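Local structure of CRISPR-associated endonuclease/helicase Cas3 (Thermus thermophilus HB8, 3SK9) at residues A69-H74 and A204-A209; L31-V36 and W211-P216; H110-E115 and L139-G144. The protein cuts single-stranded DNA in CRISPR antiviral defence with its metal-dependent N-terminal HD nuclease domain, the part described here, and carries a C-terminal helicase/ATPase domain. All blocks are in the same frame, centred on the assembly; numbering follows the deposited sequence.

The three contacts lie in or beside the divalent-metal site of the HD nuclease domain, to which His29, His74, Asp75 and Asp210 belong. Contact 1 includes His74, and in contact 2 the Thr33 side chain is about 4 Å from those of His29 and Asp210. Contacts 1 and 2 share helix 196-213, their centres about 9 Å apart; Thr33 and Val36 pack against contact 1, Thr33 CG2 lying 3.4 Å from Val71 O. Contact 3, centred about 11 Å from contact 1, touches it at several points, among them Thr114 OG1, 2.9 Å from His74 O in a probable hydrogen bond. Contacts 2 and 3 do not touch, their centres being about 17 Å apart.

Contact 1: A69-H74 and A204-A209; sequences ALVGLH and ALASFA
The imidazole of His74 presents one face to the carbonyl oxygen of Ala206, which stands 4.1 Å above the ring plane and is displaced toward the rim. On the ring itself, CD2 makes the nearest approach, lying 4.0 Å from Ala206 CB. A chi1 of -176° sets CG anti to the backbone N, on the side of helix 196-213. The side chains of Asp75 and Asp210 are also close, each about 3 Å from that of His74 at the nearest atoms.

The rest of the contact is apolar and centres on Val71, on helix 60-71. Its two methyls divide the work. CG1, anti to the backbone N, fits between Ala206 CA at 3.7 Å and Ala209 CB at 3.8 Å, one helical turn further on. CG2 meets the CD2 methyl of Leu205 at 3.8 Å and also touches Ala206 CB at 3.9 Å; the Val71 and Leu205 side chains cross at about a right angle. The small Ala206 lets the backbones come close, with Val71 CA and Ala206 CA 4.9 Å apart. Thr33 and Ala37 of helix 26-43 touch Val71 as well, completing a buried three-helix junction.

A type I turn spans Val71 to His74, so the metal ligand comes three residues after the packed valine. His74 and the adjacent Asp75 form the His-Asp pair that gives the HD superfamily its name, set against the helix that supplies the aspartate Asp210.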
loop_
_atom_site.group_PDB
_atom_site.type_symbol
_atom_site.label_atom_id
_atom_site.label_comp_id
_atom_site.label_asym_id
_atom_site.label_seq_id
_atom_site.Cartn_x
_atom_site.Cartn_y
_atom_site.Cartn_z
ATOM N N ALA A 69 5.854 -1.328 -3.425
ATOM C CA ALA A 69 6.158 -0.720 -2.117
ATOM C C ALA A 69 5.175 0.427 -1.817
ATOM O O ALA A 69 4.692 0.577 -0.685
ATOM C CB ALA A 69 7.565 -0.163 -2.139
ATOM N N LEU A 70 4.876 1.225 -2.829
ATOM C CA LEU A 70 3.933 2.327 -2.632
ATOM C C LEU A 70 2.591 1.760 -2.201
ATOM O O LEU A 70 1.925 2.269 -1.306
ATOM C CB LEU A 70 3.723 3.080 -3.953
ATOM C CG LEU A 70 4.609 4.235 -4.367
ATOM C CD1 LEU A 70 4.141 4.704 -5.783
ATOM C CD2 LEU A 70 4.560 5.378 -3.312
ATOM N N VAL A 71 2.136 0.749 -2.935
ATOM C CA VAL A 71 0.820 0.146 -2.675
ATOM C C VAL A 71 0.801 -0.474 -1.261
ATOM O O VAL A 71 -0.253 -0.530 -0.581
ATOM C CB VAL A 71 0.572 -0.918 -3.752
ATOM C CG1 VAL A 71 -0.451 -1.925 -3.316
ATOM C CG2 VAL A 71 0.179 -0.170 -5.105
ATOM N N GLY A 72 1.950 -0.953 -0.830
ATOM C CA GLY A 72 2.026 -1.468 0.542
ATOM C C GLY A 72 1.669 -0.425 1.609
ATOM O O GLY A 72 1.416 -0.782 2.771
ATOM N N LEU A 73 1.682 0.854 1.254
ATOM C CA LEU A 73 1.465 1.905 2.266
ATOM C C LEU A 73 -0.000 2.290 2.354
ATOM O O LEU A 73 -0.333 3.222 3.090
ATOM C CB LEU A 73 2.282 3.150 1.948
ATOM C CG LEU A 73 3.783 2.870 1.716
ATOM C CD1 LEU A 73 4.398 4.110 1.156
ATOM C CD2 LEU A 73 4.442 2.440 3.004
ATOM N N HIS A 74 -0.878 1.600 1.623
ATOM C CA HIS A 74 -2.328 1.932 1.620
ATOM C C HIS A 74 -2.896 2.105 3.033
ATOM O O HIS A 74 -3.717 2.983 3.256
ATOM C CB HIS A 74 -3.076 0.799 0.865
ATOM C CG HIS A 74 -4.557 0.991 0.658
ATOM N ND1 HIS A 74 -5.498 0.508 1.547
ATOM C CD2 HIS A 74 -5.258 1.525 -0.375
ATOM C CE1 HIS A 74 -6.712 0.729 1.068
ATOM N NE2 HIS A 74 -6.597 1.360 -0.090
ATOM N N ALA A 204 -5.781 1.914 -8.621
ATOM C CA ALA A 204 -6.551 0.683 -8.861
ATOM C C ALA A 204 -5.771 -0.523 -8.301
ATOM O O ALA A 204 -6.358 -1.466 -7.743
ATOM C CB ALA A 204 -6.802 0.527 -10.379
ATOM N N LEU A 205 -4.448 -0.503 -8.467
ATOM C CA LEU A 205 -3.640 -1.644 -8.001
ATOM C C LEU A 205 -3.744 -1.742 -6.488
ATOM O O LEU A 205 -3.885 -2.839 -5.945
ATOM C CB LEU A 205 -2.174 -1.468 -8.410
ATOM C CG LEU A 205 -1.210 -2.591 -7.966
ATOM C CD1 LEU A 205 -1.590 -3.912 -8.596
ATOM C CD2 LEU A 205 0.268 -2.166 -8.355
ATOM N N ALA A 206 -3.670 -0.597 -5.801
ATOM C CA ALA A 206 -3.714 -0.602 -4.329
ATOM C C ALA A 206 -5.084 -1.056 -3.824
ATOM O O ALA A 206 -5.150 -1.836 -2.869
ATOM C CB ALA A 206 -3.343 0.749 -3.746
ATOM N N SER A 207 -6.158 -0.623 -4.496
ATOM C CA SER A 207 -7.498 -1.077 -4.157
ATOM C C SER A 207 -7.641 -2.631 -4.222
ATOM O O SER A 207 -8.116 -3.314 -3.276
ATOM C CB SER A 207 -8.515 -0.415 -5.066
ATOM O OG SER A 207 -9.763 -1.009 -4.901
ATOM N N PHE A 208 -7.197 -3.189 -5.319
ATOM C CA PHE A 208 -7.193 -4.648 -5.457
ATOM C C PHE A 208 -6.244 -5.349 -4.469
ATOM O O PHE A 208 -6.618 -6.326 -3.809
ATOM C CB PHE A 208 -6.822 -5.031 -6.888
ATOM C CG PHE A 208 -6.729 -6.519 -7.119
ATOM C CD1 PHE A 208 -7.887 -7.294 -7.225
ATOM C CD2 PHE A 208 -5.483 -7.141 -7.268
ATOM C CE1 PHE A 208 -7.815 -8.683 -7.471
ATOM C CE2 PHE A 208 -5.400 -8.559 -7.502
ATOM C CZ PHE A 208 -6.577 -9.301 -7.616
ATOM N N ALA A 209 -5.007 -4.892 -4.369
ATOM C CA ALA A 209 -4.048 -5.637 -3.507
ATOM C C ALA A 209 -4.435 -5.583 -2.045
ATOM O O ALA A 209 -4.264 -6.570 -1.310
ATOM C CB ALA A 209 -2.589 -5.089 -3.708
#

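Contact 2: L31-V36 and W211-P216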
loop_
_atom_site.group_PDB
_atom_site.type_symbol
_atom_site.label_atom_id
_atom_site.label_comp_id
_atom_site.label_asym_id
_atom_site.label_seq_id
_atom_site.Cartn_x
_atom_site.Cartn_y
_atom_site.Cartn_z
ATOM N N LEU A 31 3.225 -5.505 4.288
ATOM C CA LEU A 31 4.107 -6.327 3.456
ATOM C C LEU A 31 3.295 -7.332 2.618
ATOM O O LEU A 31 3.663 -7.633 1.443
ATOM C CB LEU A 31 5.136 -7.046 4.308
ATOM C CG LEU A 31 6.214 -6.178 4.952
ATOM C CD1 LEU A 31 7.015 -7.016 5.982
ATOM C CD2 LEU A 31 7.142 -5.569 3.897
ATOM N N ASP A 32 2.195 -7.830 3.182
ATOM C CA ASP A 32 1.316 -8.739 2.420
ATOM C C ASP A 32 0.741 -8.006 1.194
ATOM O O ASP A 32 0.610 -8.596 0.116
ATOM C CB ASP A 32 0.112 -9.209 3.259
ATOM C CG ASP A 32 0.523 -10.182 4.387
ATOM O OD1 ASP A 32 1.654 -10.689 4.317
ATOM O OD2 ASP A 32 -0.301 -10.405 5.292
ATOM N N THR A 33 0.327 -6.764 1.425
ATOM C CA THR A 33 -0.273 -5.929 0.360
ATOM C C THR A 33 0.762 -5.698 -0.731
ATOM O O THR A 33 0.487 -5.793 -1.920
ATOM C CB THR A 33 -0.787 -4.565 0.945
ATOM O OG1 THR A 33 -1.802 -4.848 1.925
ATOM C CG2 THR A 33 -1.399 -3.666 -0.182
ATOM N N ALA A 34 1.969 -5.336 -0.336
ATOM C CA ALA A 34 3.066 -5.178 -1.321
ATOM C C ALA A 34 3.357 -6.476 -2.074
ATOM O O ALA A 34 3.650 -6.439 -3.275
ATOM C CB ALA A 34 4.367 -4.700 -0.618
ATOM N N ALA A 35 3.275 -7.609 -1.388
ATOM C CA ALA A 35 3.569 -8.904 -2.002
ATOM C C ALA A 35 2.490 -9.235 -3.052
ATOM O O ALA A 35 2.810 -9.730 -4.137
ATOM C CB ALA A 35 3.667 -10.035 -0.916
ATOM N N VAL A 36 1.225 -8.947 -2.725
ATOM C CA VAL A 36 0.147 -9.175 -3.719
ATOM C C VAL A 36 0.364 -8.244 -4.914
ATOM O O VAL A 36 0.206 -8.665 -6.088
ATOM C CB VAL A 36 -1.253 -8.911 -3.125
ATOM C CG1 VAL A 36 -2.355 -8.975 -4.213
ATOM C CG2 VAL A 36 -1.562 -9.938 -1.970
ATOM N N TRP A 211 -7.441 -5.344 -0.848
ATOM C CA TRP A 211 -8.582 -6.280 -0.740
ATOM C C TRP A 211 -8.100 -7.730 -0.601
ATOM O O TRP A 211 -8.511 -8.446 0.335
ATOM C CB TRP A 211 -9.489 -6.135 -1.946
ATOM C CG TRP A 211 -10.619 -7.124 -1.952
ATOM C CD1 TRP A 211 -11.708 -7.110 -1.128
ATOM C CD2 TRP A 211 -10.791 -8.200 -2.839
ATOM N NE1 TRP A 211 -12.537 -8.142 -1.435
ATOM C CE2 TRP A 211 -12.015 -8.824 -2.497
ATOM C CE3 TRP A 211 -10.045 -8.697 -3.927
ATOM C CZ2 TRP A 211 -12.506 -9.923 -3.179
ATOM C CZ3 TRP A 211 -10.517 -9.799 -4.598
ATOM C CH2 TRP A 211 -11.740 -10.419 -4.217
ATOM N N VAL A 212 -7.243 -8.174 -1.521
ATOM C CA VAL A 212 -6.738 -9.577 -1.474
ATOM C C VAL A 212 -6.074 -9.798 -0.093
ATOM O O VAL A 212 -6.400 -10.756 0.623
ATOM C CB VAL A 212 -5.694 -9.844 -2.560
ATOM C CG1 VAL A 212 -5.067 -11.257 -2.407
ATOM C CG2 VAL A 212 -6.324 -9.751 -3.914
ATOM N N ALA A 213 -5.154 -8.911 0.274
ATOM C CA ALA A 213 -4.343 -9.108 1.508
ATOM C C ALA A 213 -5.165 -9.029 2.783
ATOM O O ALA A 213 -4.788 -9.596 3.833
ATOM C CB ALA A 213 -3.188 -8.094 1.542
ATOM N N SER A 214 -6.343 -8.418 2.687
ATOM C CA SER A 214 -7.179 -8.232 3.870
ATOM C C SER A 214 -7.978 -9.482 4.229
ATOM O O SER A 214 -8.670 -9.487 5.257
ATOM C CB SER A 214 -8.178 -7.073 3.648
ATOM O OG SER A 214 -7.505 -5.829 3.812
ATOM N N ASP A 215 -7.935 -10.502 3.369
ATOM C CA ASP A 215 -8.747 -11.718 3.601
ATOM C C ASP A 215 -7.910 -12.754 4.360
ATOM O O ASP A 215 -6.969 -13.312 3.818
ATOM C CB ASP A 215 -9.216 -12.295 2.266
ATOM C CG ASP A 215 -10.206 -13.472 2.436
ATOM O OD1 ASP A 215 -10.261 -14.120 3.524
ATOM O OD2 ASP A 215 -10.923 -13.743 1.464
ATOM N N PRO A 216 -8.237 -12.985 5.646
ATOM C CA PRO A 216 -7.367 -13.900 6.416
ATOM C C PRO A 216 -7.426 -15.339 5.930
ATOM O O PRO A 216 -6.563 -16.165 6.288
ATOM C CB PRO A 216 -7.888 -13.762 7.843
ATOM C CG PRO A 216 -9.244 -13.227 7.731
ATOM C CD PRO A 216 -9.267 -12.356 6.479
HETATM O O HOH W 1 -2.520 -8.924 5.459
#
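Val36 and Val212 face each other between helix 26-43 and helix 196-213, two helices of the all-helical core characteristic of HD domains. The first provides the metal ligand His29 and the second Asp210, so this packing lies just beside the metal site.

Apolar contacts make up most of the interface. The valines cross obliquely: CG1 of Val36, anti to its backbone N (chi1 173°), rests against Val212 CB at 3.8 Å, while CG2 of Val36 meets Val212 CG1, also at 3.8 Å. Phe219 and Ala209 lie against Val36 as well, and Leu245 of helix 230-246 touches Val212. Further along helix 196-213, Ala213 CB lies against helix 26-43. It is 3.9 Å from Asp32 CB and 3.6 Å from Thr33 OG1. The latter is a packing contact, since Thr33 OG1 is hydrogen-bonded to His29 O one turn earlier within its own helix. This small methyl allows the backbones to approach to 5.3 Å between Thr33 CA and Ala213 CA.

Polar interactions gather around the buried carboxylate of Asp32. Its OD1 is hydrogen-bonded to Tyr230 OH, and its OD2 forms a salt bridge with Arg223 NH2; the arginine would be expected to favour the ionised carboxylate. With both oxygens held, rotation of the group is restricted. No direct hydrogen bond spans the two segments, but one water does. It donates to Asp32 OD2 at 2.7 Å and to Ala213 O at 2.9 Å, joining the aspartate to the backbone carbonyl of Ala213.

Contact 3: H110-E115 and L139-G144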
loop_
_atom_site.group_PDB
_atom_site.type_symbol
_atom_site.label_atom_id
_atom_site.label_comp_id
_atom_site.label_asym_id
_atom_site.label_seq_id
_atom_site.Cartn_x
_atom_site.Cartn_y
_atom_site.Cartn_z
ATOM N N HIS A 110 -9.483 5.743 7.985
ATOM C CA HIS A 110 -8.017 5.695 8.059
ATOM C C HIS A 110 -7.352 6.165 6.770
ATOM O O HIS A 110 -6.231 6.665 6.809
ATOM C CB HIS A 110 -7.488 4.292 8.446
ATOM C CG HIS A 110 -7.642 3.259 7.381
ATOM N ND1 HIS A 110 -8.766 2.470 7.269
ATOM C CD2 HIS A 110 -6.814 2.872 6.382
ATOM C CE1 HIS A 110 -8.631 1.649 6.241
ATOM N NE2 HIS A 110 -7.449 1.864 5.694
ATOM N N GLY A 111 -8.043 6.071 5.628
ATOM C CA GLY A 111 -7.444 6.499 4.360
ATOM C C GLY A 111 -7.158 7.991 4.274
ATOM O O GLY A 111 -6.220 8.425 3.568
ATOM N N VAL A 112 -7.902 8.782 5.051
ATOM C CA VAL A 112 -7.641 10.219 5.151
ATOM C C VAL A 112 -6.282 10.413 5.814
ATOM O O VAL A 112 -5.454 11.241 5.374
ATOM C CB VAL A 112 -8.726 10.946 5.968
ATOM C CG1 VAL A 112 -8.373 12.410 6.180
ATOM C CG2 VAL A 112 -10.097 10.822 5.304
ATOM N N PHE A 113 -6.039 9.662 6.890
ATOM C CA PHE A 113 -4.694 9.701 7.515
ATOM C C PHE A 113 -3.636 9.197 6.564
ATOM O O PHE A 113 -2.531 9.763 6.495
ATOM C CB PHE A 113 -4.651 8.904 8.800
ATOM C CG PHE A 113 -5.444 9.539 9.932
ATOM C CD1 PHE A 113 -4.825 10.369 10.846
ATOM C CD2 PHE A 113 -6.797 9.308 10.049
ATOM C CE1 PHE A 113 -5.555 10.932 11.898
ATOM C CE2 PHE A 113 -7.529 9.866 11.099
ATOM C CZ PHE A 113 -6.906 10.673 12.011
ATOM N N THR A 114 -3.932 8.162 5.780
ATOM C CA THR A 114 -2.899 7.677 4.859
ATOM C C THR A 114 -2.545 8.837 3.922
ATOM O O THR A 114 -1.363 9.102 3.650
ATOM C CB THR A 114 -3.408 6.472 4.021
ATOM O OG1 THR A 114 -3.636 5.373 4.890
ATOM C CG2 THR A 114 -2.367 6.081 2.895
ATOM N N GLU A 115 -3.558 9.524 3.399
ATOM C CA GLU A 115 -3.262 10.604 2.462
ATOM C C GLU A 115 -2.396 11.712 3.130
ATOM O O GLU A 115 -1.411 12.162 2.558
ATOM C CB GLU A 115 -4.541 11.179 1.843
ATOM C CG GLU A 115 -4.290 12.433 0.953
ATOM C CD GLU A 115 -5.553 13.031 0.388
ATOM O OE1 GLU A 115 -6.643 12.477 0.646
ATOM O OE2 GLU A 115 -5.458 14.050 -0.337
ATOM N N LEU A 139 -3.774 6.645 -2.820
ATOM C CA LEU A 139 -3.697 5.618 -1.769
ATOM C C LEU A 139 -4.609 5.947 -0.607
ATOM O O LEU A 139 -4.581 5.265 0.387
ATOM C CB LEU A 139 -2.228 5.494 -1.275
ATOM C CG LEU A 139 -1.338 5.075 -2.495
ATOM C CD1 LEU A 139 0.141 5.346 -2.250
ATOM C CD2 LEU A 139 -1.570 3.593 -2.831
ATOM N N GLY A 140 -5.457 6.974 -0.761
ATOM C CA GLY A 140 -6.295 7.454 0.339
ATOM C C GLY A 140 -7.669 6.799 0.437
ATOM O O GLY A 140 -7.882 5.687 -0.047
ATOM N N ALA A 141 -8.594 7.518 1.079
ATOM C CA ALA A 141 -9.932 6.981 1.402
ATOM C C ALA A 141 -10.963 6.970 0.293
ATOM O O ALA A 141 -12.022 6.343 0.470
ATOM C CB ALA A 141 -10.515 7.777 2.619
ATOM N N HIS A 142 -10.746 7.686 -0.817
ATOM C CA HIS A 142 -11.850 7.862 -1.742
ATOM C C HIS A 142 -11.410 7.538 -3.159
ATOM O O HIS A 142 -11.678 8.282 -4.067
ATOM C CB HIS A 142 -12.392 9.303 -1.666
ATOM C CG HIS A 142 -12.634 9.763 -0.262
ATOM N ND1 HIS A 142 -13.615 9.221 0.542
ATOM C CD2 HIS A 142 -12.009 10.701 0.488
ATOM C CE1 HIS A 142 -13.601 9.824 1.724
ATOM N NE2 HIS A 142 -12.631 10.723 1.717
ATOM N N HIS A 143 -10.685 6.433 -3.292
ATOM C CA HIS A 143 -10.349 5.894 -4.608
ATOM C C HIS A 143 -9.792 6.950 -5.538
ATOM O O HIS A 143 -10.248 7.132 -6.671
ATOM C CB HIS A 143 -11.564 5.199 -5.172
ATOM C CG HIS A 143 -12.092 4.157 -4.246
ATOM N ND1 HIS A 143 -11.422 2.972 -4.010
ATOM C CD2 HIS A 143 -13.182 4.142 -3.446
ATOM C CE1 HIS A 143 -12.100 2.258 -3.128
ATOM N NE2 HIS A 143 -13.170 2.946 -2.768
ATOM N N GLY A 144 -8.777 7.628 -5.017
ATOM C CA GLY A 144 -8.000 8.587 -5.756
ATOM C C GLY A 144 -8.495 10.022 -5.666
ATOM O O GLY A 144 -7.794 10.923 -6.061
HETATM O O HOH W 2 -8.131 10.372 1.229
#
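Glu115 OE1 reaches the loop segment 139-144 through a water that donates to it at 2.6 Å and accepts a hydrogen bond from Ala141 N at 2.9 Å. The same oxygen also accepts from Ala147 N, further along the loop that runs on from 139-144 to helix 149-161. The aliphatic part of Glu115 is fully extended, with CG anti to the backbone N (chi1 174°) and CD anti to CA (chi2 -178°), and it takes the carboxylate to Ala147 N directly and to Ala141 N through the water.

The two backbones pack closely. Gly111 and Gly140 have no side chains to hold the chains apart, and Gly111 CA comes within 3.9 Å of Ala141 CA. Gly140 CA lies 3.4 Å from Gly111 O, a CA-H...O contact with an angle of only 122° at the hydrogen and therefore weak; that carbonyl already accepts the helical bond from Glu115 N. The methyl of Ala141 settles against the helix backbone, 3.7 Å from Val112 N. It also lies 3.7 Å above the plane of the His142 ring, over its centre, while Val112 CG2 comes near the ring obliquely. His142 NE2 is hydrogen-bonded to Glu151 OE2 of helix 149-161.

At the other end, Thr114 CG2, anti to its backbone N, stands 3.4 Å from Leu139 O. Thr114 OG1 is hydrogen-bonded to Gly77 N and to His74 O.

Glu115 OE1 is thus supplied by water and a backbone N-H, donors consistent with an ionised carboxylate; His142 NE2, 6.3 Å from Glu115 OE1, could add to this if charged. The bonds tie helix 110-124 to the loop after helix 129-138.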